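Local coordinates for BolA like protein (Arabidopsis thaliana, PDB 4PUG) that may act, alone or with glutaredoxins, as a redox-regulated transcriptional regulator or a factor in iron-sulfur cluster biogenesis, its glutaredoxin heterodimers binding a labile, oxygen-sensitive iron-sulfur cluster, at residues 23-28 / 46-51; 16-21 / 50-55. One frame throughout, in Å; residues are numbered along the deposited sequence.

Contact 1 of 2, residues 23-28 / 46-51; sequences LVIEDV and THFNVK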
ATOM      1  N   LEU A  23      -5.960  -5.610   6.605  1.00 15.37           N
ATOM      2  CA  LEU A  23      -5.067  -5.084   5.580  1.00 13.90           C
ATOM      3  C   LEU A  23      -5.577  -5.376   4.172  1.00 12.35           C
ATOM      4  O   LEU A  23      -5.539  -6.518   3.706  1.00 13.71           O
ATOM      5  CB  LEU A  23      -3.648  -5.628   5.769  1.00 11.93           C
ATOM      6  CG  LEU A  23      -2.590  -5.120   4.787  1.00 10.57           C
ATOM      7  CD1 LEU A  23      -2.579  -3.596   4.739  1.00 11.86           C
ATOM      8  CD2 LEU A  23      -1.222  -5.655   5.173  1.00 10.87           C
ATOM      9  N   VAL A  24      -6.060  -4.332   3.506  1.00 18.98           N
ATOM     10  CA  VAL A  24      -6.526  -4.443   2.130  1.00 10.85           C
ATOM     11  C   VAL A  24      -5.551  -3.757   1.180  1.00 14.61           C
ATOM     12  O   VAL A  24      -5.270  -2.566   1.317  1.00 12.05           O
ATOM     13  CB  VAL A  24      -7.923  -3.819   1.949  1.00 21.59           C
ATOM     14  CG1 VAL A  24      -8.444  -4.093   0.545  1.00 21.07           C
ATOM     15  CG2 VAL A  24      -8.886  -4.362   2.992  1.00 18.30           C
ATOM     16  N   ILE A  25      -5.033  -4.518   0.223  1.00 15.81           N
ATOM     17  CA  ILE A  25      -4.134  -3.971  -0.782  1.00 14.94           C
ATOM     18  C   ILE A  25      -4.710  -4.205  -2.175  1.00 17.11           C
ATOM     19  O   ILE A  25      -4.574  -5.287  -2.747  1.00 11.78           O
ATOM     20  CB  ILE A  25      -2.721  -4.567  -0.662  1.00 18.74           C
ATOM     21  CG1 ILE A  25      -2.142  -4.260   0.720  1.00 16.68           C
ATOM     22  CG2 ILE A  25      -1.816  -4.024  -1.754  1.00 17.45           C
ATOM     23  CD1 ILE A  25      -0.676  -4.559   0.851  1.00 18.43           C
ATOM     24  N   GLU A  26      -5.363  -3.176  -2.704  1.00 14.37           N
ATOM     25  CA  GLU A  26      -6.086  -3.280  -3.963  1.00 14.08           C
ATOM     26  C   GLU A  26      -5.308  -2.668  -5.118  1.00 16.33           C
ATOM     27  O   GLU A  26      -4.983  -1.477  -5.100  1.00 14.76           O
ATOM     28  CB  GLU A  26      -7.451  -2.599  -3.846  1.00 14.43           C
ATOM     29  CG  GLU A  26      -8.324  -2.754  -5.077  1.00 16.06           C
ATOM     30  CD  GLU A  26      -9.565  -1.886  -5.024  1.00 16.91           C
ATOM     31  OE1 GLU A  26      -9.508  -0.803  -4.405  1.00 18.26           O
ATOM     32  OE2 GLU A  26     -10.596  -2.288  -5.600  1.00 15.97           O
ATOM     33  N   ASP A  27      -5.019  -3.493  -6.120  1.00 11.43           N
ATOM     34  CA  ASP A  27      -4.367  -3.050  -7.344  1.00 13.26           C
ATOM     35  C   ASP A  27      -5.428  -2.530  -8.310  1.00 14.59           C
ATOM     36  O   ASP A  27      -6.299  -3.282  -8.745  1.00 23.38           O
ATOM     37  CB  ASP A  27      -3.601  -4.215  -7.983  1.00 15.40           C
ATOM     38  CG  ASP A  27      -2.628  -3.764  -9.065  1.00 14.70           C
ATOM     39  OD1 ASP A  27      -2.819  -2.671  -9.635  1.00 17.96           O
ATOM     40  OD2 ASP A  27      -1.670  -4.512  -9.353  1.00 17.47           O
ATOM     41  N   VAL A  28      -5.358  -1.243  -8.631  1.00 11.41           N
ATOM     42  CA  VAL A  28      -6.255  -0.653  -9.620  1.00 12.09           C
ATOM     43  C   VAL A  28      -5.471  -0.053 -10.785  1.00 17.38           C
ATOM     44  O   VAL A  28      -5.947   0.866 -11.455  1.00 14.58           O
ATOM     45  CB  VAL A  28      -7.164   0.431  -8.999  1.00 20.00           C
ATOM     46  CG1 VAL A  28      -8.220  -0.204  -8.104  1.00 14.56           C
ATOM     47  CG2 VAL A  28      -6.335   1.449  -8.230  1.00 12.19           C
ATOM     48  N   THR A  46       1.318  -0.025 -10.533  1.00 11.71           N
ATOM     49  CA  THR A  46       1.553   1.411 -10.436  1.00 15.14           C
ATOM     50  C   THR A  46       0.551   2.150  -9.550  1.00 12.74           C
ATOM     51  O   THR A  46       0.867   3.207  -9.006  1.00 14.57           O
ATOM     52  CB  THR A  46       1.524   2.060 -11.829  1.00 17.39           C
ATOM     53  OG1 THR A  46       0.261   1.793 -12.450  1.00 12.73           O
ATOM     54  CG2 THR A  46       2.633   1.500 -12.705  1.00 13.62           C
ATOM     55  N   HIS A  47      -0.656   1.605  -9.416  1.00 13.04           N
ATOM     56  CA  HIS A  47      -1.706   2.254  -8.633  1.00 17.24           C
ATOM     57  C   HIS A  47      -2.294   1.337  -7.568  1.00 15.00           C
ATOM     58  O   HIS A  47      -2.793   0.252  -7.874  1.00 12.26           O
ATOM     59  CB  HIS A  47      -2.830   2.755  -9.539  1.00 16.58           C
ATOM     60  CG  HIS A  47      -2.439   3.904 -10.411  1.00 20.60           C
ATOM     61  ND1 HIS A  47      -1.519   3.790 -11.430  1.00 17.71           N
ATOM     62  CD2 HIS A  47      -2.849   5.194 -10.419  1.00 20.57           C
ATOM     63  CE1 HIS A  47      -1.375   4.959 -12.026  1.00 17.46           C
ATOM     64  NE2 HIS A  47      -2.173   5.830 -11.429  1.00 18.55           N
ATOM     65  N   PHE A  48      -2.254   1.784  -6.315  1.00 13.54           N
ATOM     66  CA  PHE A  48      -2.779   0.977  -5.215  1.00 19.07           C
ATOM     67  C   PHE A  48      -3.636   1.757  -4.219  1.00 16.40           C
ATOM     68  O   PHE A  48      -3.326   2.896  -3.863  1.00 18.42           O
ATOM     69  CB  PHE A  48      -1.643   0.264  -4.475  1.00 13.84           C
ATOM     70  CG  PHE A  48      -1.132  -0.961  -5.186  1.00 13.10           C
ATOM     71  CD1 PHE A  48      -1.728  -2.195  -4.979  1.00 15.43           C
ATOM     72  CD2 PHE A  48      -0.056  -0.879  -6.055  1.00 18.86           C
ATOM     73  CE1 PHE A  48      -1.262  -3.326  -5.627  1.00 12.64           C
ATOM     74  CE2 PHE A  48       0.414  -2.006  -6.709  1.00 17.33           C
ATOM     75  CZ  PHE A  48      -0.190  -3.231  -6.494  1.00 19.09           C
ATOM     76  N   ASN A  49      -4.721   1.120  -3.788  1.00 10.08           N
ATOM     77  CA  ASN A  49      -5.514   1.592  -2.665  1.00 15.70           C
ATOM     78  C   ASN A  49      -5.235   0.689  -1.477  1.00 18.06           C
ATOM     79  O   ASN A  49      -5.433  -0.522  -1.555  1.00 18.64           O
ATOM     80  CB  ASN A  49      -7.007   1.554  -2.993  1.00 15.53           C
ATOM     81  CG  ASN A  49      -7.391   2.513  -4.100  1.00 26.52           C
ATOM     82  OD1 ASN A  49      -6.892   3.635  -4.167  1.00 20.26           O
ATOM     83  ND2 ASN A  49      -8.287   2.075  -4.978  1.00 19.68           N
ATOM     84  N   VAL A  50      -4.766   1.271  -0.381  1.00 12.50           N
ATOM     85  CA  VAL A  50      -4.392   0.489   0.789  1.00 13.80           C
ATOM     86  C   VAL A  50      -5.181   0.921   2.021  1.00 22.21           C
ATOM     87  O   VAL A  50      -5.180   2.096   2.400  1.00 20.95           O
ATOM     88  CB  VAL A  50      -2.881   0.600   1.089  1.00 13.94           C
ATOM     89  CG1 VAL A  50      -2.514  -0.245   2.297  1.00 16.91           C
ATOM     90  CG2 VAL A  50      -2.066   0.173  -0.127  1.00 14.15           C
ATOM     91  N   LYS A  51      -5.865  -0.037   2.637  1.00 19.01           N
ATOM     92  CA  LYS A  51      -6.527   0.207   3.907  1.00 15.51           C
ATOM     93  C   LYS A  51      -5.834  -0.589   5.004  1.00 19.79           C
ATOM     94  O   LYS A  51      -5.688  -1.808   4.905  1.00 19.99           O
ATOM     95  CB  LYS A  51      -8.012  -0.148   3.842  1.00 14.19           C
ATOM     96  CG  LYS A  51      -8.713  -0.007   5.187  1.00 19.48           C
ATOM     97  CD  LYS A  51     -10.208  -0.249   5.088  1.00 18.80           C
ATOM     98  CE  LYS A  51     -10.860  -0.087   6.454  1.00 26.65           C
ATOM     99  NZ  LYS A  51     -12.232   0.488   6.370  1.00 44.42           N
TER
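The phenyl ring of F48 has OD1 of D27 over one face, offset toward the rim, with the carboxylate plane turned 37° from the ring. CB of D27 lies 3.4 Å from CE1 of F48, while the CG2 branch of I25 approaches the ring obliquely, 3.7 Å from CD1. OD1 of D27 is also hydrogen-bonded to OG of S29, which probably helps keep the carboxylate beside the ring. At the edge of the H47 imidazole OG1 of T46 lies in plane, 2.9 Å from ND1 and hydrogen-bonded to it; the ring of H32 meets this imidazole as well. An alanine in place of F48 would probably open a gap between I25, D27 and M10, leaving CG2 of I25 and CB of D27 without the ring they pack against. On the sheet face that carries V24, E26 and K51, the amide of N49 reaches E26: ND2 donates to OE1 over 3.2 Å, nearly straight at 172°, meeting the carboxylate from above its plane. Beneath these side chains the backbones pair antiparallel, V24 with K51 and E26 with N49 being hydrogen-bonded pairs; N of V28 adds a last bond to O of H47 at 3.1 Å. Strand 22-27 is an outermost strand of the three-stranded BolA sheet and 47-53 the central one, bonded on its other side to strand 83-89, while helix 6-18 packs M10 and R11 against I25 and M10 against F48.

Contact 2 of 2, residues 16-21 / 50-55; sequences KELEPV and VKIVSK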
ATOM      1  N   LYS A  16       4.150  -6.843   8.646  1.00 18.76           N
ATOM      2  CA  LYS A  16       5.255  -6.992   9.588  1.00 20.49           C
ATOM      3  C   LYS A  16       5.417  -5.767  10.492  1.00 21.38           C
ATOM      4  O   LYS A  16       5.577  -5.905  11.703  1.00 24.09           O
ATOM      5  CB  LYS A  16       6.575  -7.304   8.867  1.00 36.18           C
ATOM      6  CG  LYS A  16       7.755  -7.465   9.820  1.00 38.73           C
ATOM      7  CD  LYS A  16       8.927  -8.188   9.174  1.00 46.81           C
ATOM      8  CE  LYS A  16       9.668  -7.298   8.195  1.00 51.20           C
ATOM      9  NZ  LYS A  16      10.923  -6.755   8.785  1.00 62.41           N
ATOM     10  N   GLU A  17       5.363  -4.573   9.912  1.00 19.87           N
ATOM     11  CA  GLU A  17       5.629  -3.357  10.686  1.00 20.01           C
ATOM     12  C   GLU A  17       4.468  -2.873  11.561  1.00 28.84           C
ATOM     13  O   GLU A  17       4.689  -2.351  12.654  1.00 28.43           O
ATOM     14  CB  GLU A  17       6.127  -2.223   9.781  1.00 23.62           C
ATOM     15  CG  GLU A  17       7.516  -2.463   9.211  1.00 35.09           C
ATOM     16  CD  GLU A  17       8.493  -2.951  10.264  1.00 38.71           C
ATOM     17  OE1 GLU A  17       8.554  -2.338  11.351  1.00 33.15           O
ATOM     18  OE2 GLU A  17       9.193  -3.954  10.006  1.00 41.40           O
ATOM     19  N   LEU A  18       3.238  -3.055  11.095  1.00 28.46           N
ATOM     20  CA  LEU A  18       2.090  -2.469  11.782  1.00 28.78           C
ATOM     21  C   LEU A  18       1.155  -3.500  12.410  1.00 24.44           C
ATOM     22  O   LEU A  18       0.200  -3.131  13.097  1.00 25.96           O
ATOM     23  CB  LEU A  18       1.320  -1.559  10.824  1.00 27.00           C
ATOM     24  CG  LEU A  18       2.155  -0.414  10.248  1.00 27.01           C
ATOM     25  CD1 LEU A  18       1.335   0.429   9.289  1.00 27.92           C
ATOM     26  CD2 LEU A  18       2.726   0.444  11.368  1.00 32.83           C
ATOM     27  N   GLU A  19       1.458  -4.779  12.184  1.00 18.50           N
ATOM     28  CA  GLU A  19       0.601  -5.906  12.579  1.00 23.77           C
ATOM     29  C   GLU A  19      -0.893  -5.602  12.490  1.00 21.77           C
ATOM     30  O   GLU A  19      -1.618  -5.763  13.471  1.00 19.74           O
ATOM     31  CB  GLU A  19       0.958  -6.402  13.985  1.00 21.47           C
ATOM     32  CG  GLU A  19       2.392  -6.882  14.118  1.00 23.16           C
ATOM     33  CD  GLU A  19       2.726  -7.359  15.518  1.00 36.96           C
ATOM     34  OE1 GLU A  19       1.830  -7.908  16.195  1.00 45.75           O
ATOM     35  OE2 GLU A  19       3.885  -7.180  15.945  1.00 31.83           O
ATOM     36  N   PRO A  20      -1.359  -5.160  11.312  1.00 20.88           N
ATOM     37  CA  PRO A  20      -2.755  -4.728  11.244  1.00 17.55           C
ATOM     38  C   PRO A  20      -3.740  -5.865  11.473  1.00 18.47           C
ATOM     39  O   PRO A  20      -3.483  -7.009  11.096  1.00 22.16           O
ATOM     40  CB  PRO A  20      -2.887  -4.207   9.812  1.00 18.03           C
ATOM     41  CG  PRO A  20      -1.871  -4.965   9.044  1.00 17.67           C
ATOM     42  CD  PRO A  20      -0.716  -5.164   9.986  1.00 17.49           C
ATOM     43  N   VAL A  21      -4.861  -5.548  12.105  1.00 16.73           N
ATOM     44  CA  VAL A  21      -5.927  -6.521  12.208  1.00 25.21           C
ATOM     45  C   VAL A  21      -6.645  -6.580  10.861  1.00 21.81           C
ATOM     46  O   VAL A  21      -7.244  -7.602  10.511  1.00 17.27           O
ATOM     47  CB  VAL A  21      -6.904  -6.202  13.364  1.00 31.03           C
ATOM     48  CG1 VAL A  21      -7.734  -4.960  13.058  1.00 24.14           C
ATOM     49  CG2 VAL A  21      -7.793  -7.400  13.641  1.00 37.32           C
ATOM     50  N   VAL A  50      -4.766   1.271  -0.381  1.00 12.50           N
ATOM     51  CA  VAL A  50      -4.392   0.489   0.789  1.00 13.80           C
ATOM     52  C   VAL A  50      -5.181   0.921   2.021  1.00 22.21           C
ATOM     53  O   VAL A  50      -5.180   2.096   2.400  1.00 20.95           O
ATOM     54  CB  VAL A  50      -2.881   0.600   1.089  1.00 13.94           C
ATOM     55  CG1 VAL A  50      -2.514  -0.245   2.297  1.00 16.91           C
ATOM     56  CG2 VAL A  50      -2.066   0.173  -0.127  1.00 14.15           C
ATOM     57  N   LYS A  51      -5.865  -0.037   2.637  1.00 19.01           N
ATOM     58  CA  LYS A  51      -6.527   0.207   3.907  1.00 15.51           C
ATOM     59  C   LYS A  51      -5.834  -0.589   5.004  1.00 19.79           C
ATOM     60  O   LYS A  51      -5.688  -1.808   4.905  1.00 19.99           O
ATOM     61  CB  LYS A  51      -8.012  -0.148   3.842  1.00 14.19           C
ATOM     62  CG  LYS A  51      -8.713  -0.007   5.187  1.00 19.48           C
ATOM     63  CD  LYS A  51     -10.208  -0.249   5.088  1.00 18.80           C
ATOM     64  CE  LYS A  51     -10.860  -0.087   6.454  1.00 26.65           C
ATOM     65  NZ  LYS A  51     -12.232   0.488   6.370  1.00 44.42           N
ATOM     66  N   ILE A  52      -5.393   0.112   6.043  1.00 16.65           N
ATOM     67  CA  ILE A  52      -4.689  -0.516   7.150  1.00 21.02           C
ATOM     68  C   ILE A  52      -5.377  -0.203   8.475  1.00 21.79           C
ATOM     69  O   ILE A  52      -5.440   0.953   8.898  1.00 18.86           O
ATOM     70  CB  ILE A  52      -3.225  -0.041   7.228  1.00 19.42           C
ATOM     71  CG1 ILE A  52      -2.570  -0.089   5.847  1.00 20.53           C
ATOM     72  CG2 ILE A  52      -2.445  -0.882   8.225  1.00 20.83           C
ATOM     73  CD1 ILE A  52      -1.233   0.620   5.777  1.00 26.03           C
ATOM     74  N   VAL A  53      -5.898  -1.242   9.120  1.00 17.57           N
ATOM     75  CA  VAL A  53      -6.454  -1.139  10.461  1.00 18.99           C
ATOM     76  C   VAL A  53      -5.524  -1.812  11.476  1.00 19.52           C
ATOM     77  O   VAL A  53      -5.417  -3.058  11.525  1.00 20.38           O
ATOM     78  CB  VAL A  53      -7.864  -1.753  10.542  1.00 11.94           C
ATOM     79  CG1 VAL A  53      -8.454  -1.507  11.915  1.00 17.16           C
ATOM     80  CG2 VAL A  53      -8.760  -1.155   9.463  1.00 20.34           C
ATOM     81  N   SER A  54      -4.872  -0.968  12.278  1.00 15.93           N
ATOM     82  CA  SER A  54      -3.812  -1.365  13.196  1.00 19.76           C
ATOM     83  C   SER A  54      -3.854  -0.510  14.462  1.00 21.29           C
ATOM     84  O   SER A  54      -4.245   0.658  14.408  1.00 22.69           O
ATOM     85  CB  SER A  54      -2.455  -1.175  12.520  1.00 23.44           C
ATOM     86  OG  SER A  54      -1.435  -0.977  13.479  1.00 23.91           O
ATOM     87  N   LYS A  55      -3.420  -1.082  15.584  1.00 23.65           N
ATOM     88  CA  LYS A  55      -3.363  -0.372  16.865  1.00 26.73           C
ATOM     89  C   LYS A  55      -2.181   0.590  16.959  1.00 27.07           C
ATOM     90  O   LYS A  55      -2.134   1.447  17.844  1.00 27.01           O
ATOM     91  CB  LYS A  55      -3.276  -1.367  18.024  1.00 28.22           C
ATOM     92  CG  LYS A  55      -4.514  -2.217  18.229  1.00 34.99           C
ATOM     93  CD  LYS A  55      -4.226  -3.380  19.168  1.00 43.89           C
ATOM     94  CE  LYS A  55      -5.493  -4.149  19.500  1.00 51.40           C
ATOM     95  NZ  LYS A  55      -5.214  -5.342  20.347  1.00 73.72           N
TER
HETATM   96  O   HOH W   1      -2.845  -3.829  15.215  1.00 27.35           O
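The chain around P20 passes S54 with their CA atoms only 4.0 Å apart, just after helix 6-18 has ended and E19 has turned out of it with positive phi, and N of V21 makes a weak hydrogen bond, bent to 124°, to O of V53. The firmer polar link comes from a side chain: OG of S54 donates to O of L18 at 2.7 Å, on a lone pair in the carbonyl plane. OG stands anti to the backbone N of S54 (chi1 154°), which turns it toward the helix end; the same oxygen is also hydrogen-bonded to N of G56, just beyond the segment. Beside this bond lies an apolar patch. CG2 of I52 is 3.7 Å from CB of P20 and 4.1 Å from CD1 of L18, so one methyl branch touches both the proline ring and the leucine tip. The side chains of L18 and I52 cross at about a right angle, whereas V21 and V53 run side by side with their CG1 atoms 3.7 Å apart. F57 and helix 62-72 pack against L18 and I52 as well. A water also joins the two segments, donating to O of E19 and accepting from N of K55. The last turn of a helix leaves carbonyls without partners inside the helix; here a buried serine just past the end of strand 47-53 meets one of them, binding the helix terminus to the residue that follows the strand while the hydrocarbon groups pack alongside.

Overall arrangement
From the N terminus, helix 6-18 leads through the turn at E19 and P20 into strand 22-27; the chain then runs through helix 29-32 and a long loop before returning as strand 47-53. Contact 1 closes that excursion by pairing the two strands, and contact 2 closes the larger loop from the helix end to the end of the same returning strand. Contact 1 is therefore nested inside contact 2, and the two share V50 and K51. Their centres lie about 13 Å apart, yet they meet where CD1 of L23 packs 3.7 Å from CG1 of I52. Together they tie helix 6-18 and the outermost strand 22-27 to the central strand.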